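Local atomic coordinates of RNA-binding protein with serine-rich domain 1 (Homo sapiens, PDB entry 4A8X), a protein that binds RNA and serves as an auxiliary, transiently associated component of the splicing-dependent exon junction complex deposited on spliced mRNAs. Residues 7-12 with 75-80; 33-38 with 49-54. All blocks are in the same frame, centred on the assembly; numbering follows the deposited sequence.

Contact 1 (7-12 with 75-80); sequences VHIGRL and QEITAT
His8, Ile9 and Gly10 pair with Thr80, Ala79 and Thr78 as antiparallel strands whose axes come within 4.7 Å, the first and last pairs hydrogen-bonded and the middle one not. This is the junction of the first and last long strands of the RRM fold. The bonds grow more tilted along it: His8 N meets Thr80 O at 2.8 Å in the carbonyl plane, whereas Thr78 N reaches Gly10 O from 47° above its plane. On one side of the sheet Ile9 places CD1 against Ala79 CB and CG2 against CD1 of Ile77, 3.9 Å away; Ile77 also meets Leu12 through CG2. Helices 18-26 and 57-67 cover this apolar side, Phe25 touching both Ile9 and Ile77. The other side carries His8, Thr78 and Thr80. A water in the plane of the His8 ring joins His8 ND1 to His8 O and Thr78 OG1, each bond 2.8 Å. Thr78 OG1 lies against Gly10, 3.2 Å from CA, where the strand has no side chain. Beyond the paired residues the backbone turns at Arg11, and side chains take over the contact. Gln75 NE2 donates to Arg11 O at 2.9 Å, with the acceptor close to its amide plane. The same amide stacks on the Arg11 guanidinium, the planes 15° apart and NE2 3.6 Å above one face, offset toward the rim. At the guanidinium edge Arg11 NE donates to a second water, which donates in turn to Glu76 O. Backbone bonding thus gives way to amide and water bridges at the turn: the Gln75 amide donates to Arg11 O from above its carbonyl plane and stacks offset on the guanidinium, whose charge may polarise it.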
# COMPACT_ATOMS: atom_id res chain seq x y z
N VAL A 7 -7.53 16.74 -13.14
CA VAL A 7 -6.52 15.71 -13.40
C VAL A 7 -7.01 14.31 -12.94
O VAL A 7 -7.71 14.20 -11.92
CB VAL A 7 -5.17 16.03 -12.69
CG1 VAL A 7 -4.66 17.47 -13.03
CG2 VAL A 7 -5.29 15.86 -11.20
N HIS A 8 -6.64 13.27 -13.70
CA HIS A 8 -6.90 11.87 -13.33
C HIS A 8 -5.64 11.32 -12.66
O HIS A 8 -4.53 11.43 -13.20
CB HIS A 8 -7.25 11.04 -14.57
CG HIS A 8 -7.41 9.57 -14.31
ND1 HIS A 8 -6.35 8.70 -14.29
CD2 HIS A 8 -8.52 8.82 -14.08
CE1 HIS A 8 -6.79 7.46 -14.08
NE2 HIS A 8 -8.10 7.51 -13.94
N ILE A 9 -5.79 10.77 -11.48
CA ILE A 9 -4.71 10.11 -10.77
C ILE A 9 -4.91 8.59 -10.81
O ILE A 9 -5.96 8.10 -10.39
CB ILE A 9 -4.67 10.54 -9.28
CG1 ILE A 9 -4.67 12.06 -9.14
CG2 ILE A 9 -3.49 9.92 -8.56
CD1 ILE A 9 -3.59 12.78 -9.97
N GLY A 10 -3.91 7.86 -11.31
CA GLY A 10 -4.03 6.43 -11.53
C GLY A 10 -3.03 5.62 -10.70
O GLY A 10 -2.04 6.16 -10.20
N ARG A 11 -3.31 4.32 -10.59
CA ARG A 11 -2.44 3.37 -9.88
C ARG A 11 -2.38 3.61 -8.37
O ARG A 11 -1.34 3.45 -7.73
CB ARG A 11 -1.03 3.40 -10.49
CG ARG A 11 -0.92 2.89 -11.95
CD ARG A 11 -1.12 1.35 -12.07
NE ARG A 11 -0.10 0.57 -11.35
CZ ARG A 11 -0.27 -0.67 -10.87
NH1 ARG A 11 -1.44 -1.30 -11.01
NH2 ARG A 11 0.71 -1.28 -10.21
N LEU A 12 -3.49 4.01 -7.79
CA LEU A 12 -3.56 4.21 -6.35
C LEU A 12 -3.67 2.85 -5.70
O LEU A 12 -4.51 2.04 -6.12
CB LEU A 12 -4.79 5.06 -6.01
CG LEU A 12 -4.79 6.52 -6.51
CD1 LEU A 12 -6.06 7.31 -6.09
CD2 LEU A 12 -3.54 7.27 -6.00
N GLN A 75 4.04 2.99 -4.39
CA GLN A 75 3.72 2.66 -5.76
C GLN A 75 3.78 3.90 -6.65
O GLN A 75 3.30 4.98 -6.29
CB GLN A 75 2.31 2.02 -5.83
CG GLN A 75 1.95 1.48 -7.20
CD GLN A 75 0.90 0.40 -7.10
OE1 GLN A 75 1.20 -0.75 -6.75
NE2 GLN A 75 -0.36 0.78 -7.34
N GLU A 76 4.39 3.76 -7.82
CA GLU A 76 4.41 4.83 -8.80
C GLU A 76 3.00 5.10 -9.40
O GLU A 76 2.26 4.17 -9.73
CB GLU A 76 5.43 4.54 -9.88
CG GLU A 76 5.55 5.64 -10.93
CD GLU A 76 6.72 5.44 -11.91
OE1 GLU A 76 7.78 4.88 -11.52
OE2 GLU A 76 6.55 5.86 -13.08
N ILE A 77 2.61 6.38 -9.47
CA ILE A 77 1.25 6.75 -9.92
C ILE A 77 1.33 7.50 -11.25
O ILE A 77 2.41 7.93 -11.67
CB ILE A 77 0.50 7.69 -8.91
CG1 ILE A 77 1.27 9.00 -8.76
CG2 ILE A 77 0.31 7.02 -7.52
CD1 ILE A 77 0.37 10.15 -8.34
N THR A 78 0.21 7.60 -11.93
CA THR A 78 0.09 8.39 -13.17
C THR A 78 -0.75 9.64 -12.85
O THR A 78 -1.62 9.60 -11.98
CB THR A 78 -0.60 7.61 -14.29
OG1 THR A 78 -1.93 7.21 -13.88
CG2 THR A 78 0.23 6.36 -14.66
N ALA A 79 -0.48 10.74 -13.53
CA ALA A 79 -1.28 11.96 -13.39
C ALA A 79 -1.46 12.56 -14.77
O ALA A 79 -0.48 12.78 -15.50
CB ALA A 79 -0.61 12.94 -12.44
N THR A 80 -2.71 12.76 -15.19
CA THR A 80 -2.94 13.22 -16.55
C THR A 80 -4.11 14.20 -16.61
O THR A 80 -5.11 14.05 -15.91
CB THR A 80 -3.22 12.04 -17.52
OG1 THR A 80 -4.60 11.71 -17.45
CG2 THR A 80 -2.43 10.81 -17.16
O HOH W 1 -3.64 9.25 -14.80
O HOH W 2 2.48 1.91 -11.03

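Contact 2 (33-38 with 49-54); sequences MIDMPV and YAYVEF
Asp35 and Tyr51 form a hydrogen-bonded pair in a beta hairpin, with Tyr51 N to Asp35 O at 2.8 Å and Asp35 N to Tyr51 O at 3.0 Å. Here the antiparallel strands are tightly joined, and Ile34 fits in beside the bonds, its CG2 3.5 Å from Tyr51 O. Toward Met33 the pairing slackens unevenly: Glu53 N gives Met33 O a nearly straight bond (174° at the hydrogen), while the return bond from Met33 N to Glu53 O is weak at 3.4 Å. The exposed Met33 side chain bends away from the partner strand. Ile34, Met36 and Val52 reach helix 18-26 on the apolar side, where the extended Met36 chain also brings SD against Ala50 CB, 4.1 Å away. At the other end Tyr49 CB points away from 33-38, yet the ring comes round to Pro37. Its CE1 meets CG and CD of Pro37, and its OH lies 3.6 Å from Pro37 CG, the two side chains crossing at about a right angle. There a water bridges Pro37 O and Tyr49 O, donating to both, and sits over the centre of one face of the Tyr49 ring. Between 33-38 and 49-54, therefore, backbone bonds join Met33 and Asp35 to their partners, while Pro37, whose backbone bonds to Lys47, meets Tyr49 through ring contacts and one water.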
# COMPACT_ATOMS: atom_id res chain seq x y z
N MET A 33 -12.92 20.04 -6.25
CA MET A 33 -13.74 18.82 -6.26
C MET A 33 -12.85 17.58 -6.35
O MET A 33 -11.79 17.63 -6.98
CB MET A 33 -14.70 18.84 -7.45
CG MET A 33 -15.80 17.80 -7.37
SD MET A 33 -17.32 18.42 -6.57
CE MET A 33 -17.66 19.95 -7.45
N ILE A 34 -13.25 16.50 -5.66
CA ILE A 34 -12.61 15.20 -5.81
C ILE A 34 -13.64 14.11 -6.09
O ILE A 34 -14.76 14.12 -5.55
CB ILE A 34 -11.83 14.78 -4.55
CG1 ILE A 34 -10.81 15.86 -4.16
CG2 ILE A 34 -11.10 13.47 -4.80
CD1 ILE A 34 -9.81 15.39 -3.13
N ASP A 35 -13.28 13.18 -6.97
CA ASP A 35 -14.15 12.03 -7.24
C ASP A 35 -13.31 10.75 -7.22
O ASP A 35 -12.43 10.56 -8.08
CB ASP A 35 -14.81 12.20 -8.60
CG ASP A 35 -15.71 11.01 -8.97
OD1 ASP A 35 -16.11 10.22 -8.08
OD2 ASP A 35 -16.03 10.88 -10.18
N MET A 36 -13.55 9.91 -6.22
CA MET A 36 -12.82 8.67 -6.03
C MET A 36 -13.83 7.49 -5.93
O MET A 36 -14.27 7.10 -4.86
CB MET A 36 -11.97 8.80 -4.77
CG MET A 36 -10.98 7.68 -4.52
SD MET A 36 -9.58 8.32 -3.52
CE MET A 36 -8.69 6.80 -3.24
N PRO A 37 -14.19 6.92 -7.08
CA PRO A 37 -15.26 5.91 -7.11
C PRO A 37 -14.85 4.65 -6.35
O PRO A 37 -13.66 4.30 -6.28
CB PRO A 37 -15.43 5.62 -8.60
CG PRO A 37 -14.83 6.82 -9.31
CD PRO A 37 -13.71 7.25 -8.43
N VAL A 38 -15.85 3.98 -5.78
CA VAL A 38 -15.63 2.80 -4.95
C VAL A 38 -16.14 1.56 -5.66
O VAL A 38 -16.96 1.66 -6.57
CB VAL A 38 -16.40 2.91 -3.62
CG1 VAL A 38 -16.00 4.16 -2.89
CG2 VAL A 38 -17.93 2.88 -3.86
N TYR A 49 -8.28 4.77 -8.58
CA TYR A 49 -8.03 6.04 -9.23
C TYR A 49 -8.89 7.16 -8.62
O TYR A 49 -9.84 6.89 -7.89
CB TYR A 49 -8.27 5.92 -10.71
CG TYR A 49 -9.71 5.70 -11.12
CD1 TYR A 49 -10.59 6.75 -11.25
CD2 TYR A 49 -10.18 4.41 -11.35
CE1 TYR A 49 -11.92 6.54 -11.62
CE2 TYR A 49 -11.49 4.18 -11.73
CZ TYR A 49 -12.36 5.24 -11.86
OH TYR A 49 -13.66 5.00 -12.23
N ALA A 50 -8.51 8.41 -8.93
CA ALA A 50 -9.27 9.58 -8.49
C ALA A 50 -9.21 10.70 -9.53
O ALA A 50 -8.23 10.81 -10.27
CB ALA A 50 -8.74 10.10 -7.15
N TYR A 51 -10.25 11.52 -9.58
CA TYR A 51 -10.15 12.79 -10.31
C TYR A 51 -10.03 13.91 -9.30
O TYR A 51 -10.72 13.93 -8.26
CB TYR A 51 -11.35 13.02 -11.20
CG TYR A 51 -11.54 12.02 -12.30
CD1 TYR A 51 -11.01 12.24 -13.56
CD2 TYR A 51 -12.25 10.85 -12.08
CE1 TYR A 51 -11.20 11.33 -14.60
CE2 TYR A 51 -12.46 9.93 -13.12
CZ TYR A 51 -11.92 10.18 -14.37
OH TYR A 51 -12.08 9.30 -15.41
N VAL A 52 -9.12 14.84 -9.58
CA VAL A 52 -8.95 16.03 -8.74
C VAL A 52 -9.07 17.30 -9.61
O VAL A 52 -8.37 17.44 -10.62
CB VAL A 52 -7.60 15.99 -7.99
CG1 VAL A 52 -7.40 17.25 -7.18
CG2 VAL A 52 -7.55 14.75 -7.05
N GLU A 53 -9.96 18.20 -9.23
CA GLU A 53 -10.14 19.45 -9.96
C GLU A 53 -9.64 20.60 -9.12
O GLU A 53 -10.09 20.77 -7.98
CB GLU A 53 -11.60 19.67 -10.35
CG GLU A 53 -11.82 21.01 -10.99
CD GLU A 53 -13.20 21.18 -11.57
OE1 GLU A 53 -14.11 21.59 -10.82
OE2 GLU A 53 -13.36 20.91 -12.79
N PHE A 54 -8.72 21.38 -9.67
CA PHE A 54 -8.14 22.52 -8.98
C PHE A 54 -8.88 23.79 -9.38
O PHE A 54 -9.69 23.80 -10.31
CB PHE A 54 -6.67 22.66 -9.31
CG PHE A 54 -5.82 21.55 -8.76
CD1 PHE A 54 -5.34 21.62 -7.44
CD2 PHE A 54 -5.50 20.45 -9.54
CE1 PHE A 54 -4.55 20.60 -6.92
CE2 PHE A 54 -4.73 19.39 -9.02
CZ PHE A 54 -4.24 19.48 -7.69
O HOH W 3 -11.46 4.85 -7.25

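The two contacts, with centres about 11 Å apart, are joined side by side in one antiparallel sheet because strand 6-10 of contact 1 lies next to strand 46-54 of contact 2. Probable hydrogen bonds knit them together, Ile9 N to Ala50 O and Val7 N to Val52 O, both 2.7 Å. His8 also brings its ring to both Tyr49 and Tyr51, with NE2 3.6 Å from Tyr49 CB. In RRM domains the sheet side away from the helices is the usual RNA-binding surface, and the position of these three rings is consistent with such a surface. Gln75 of contact 1 packs on an apolar side chain of another protein's chain. The RRM as a whole is required for the ASAP complex.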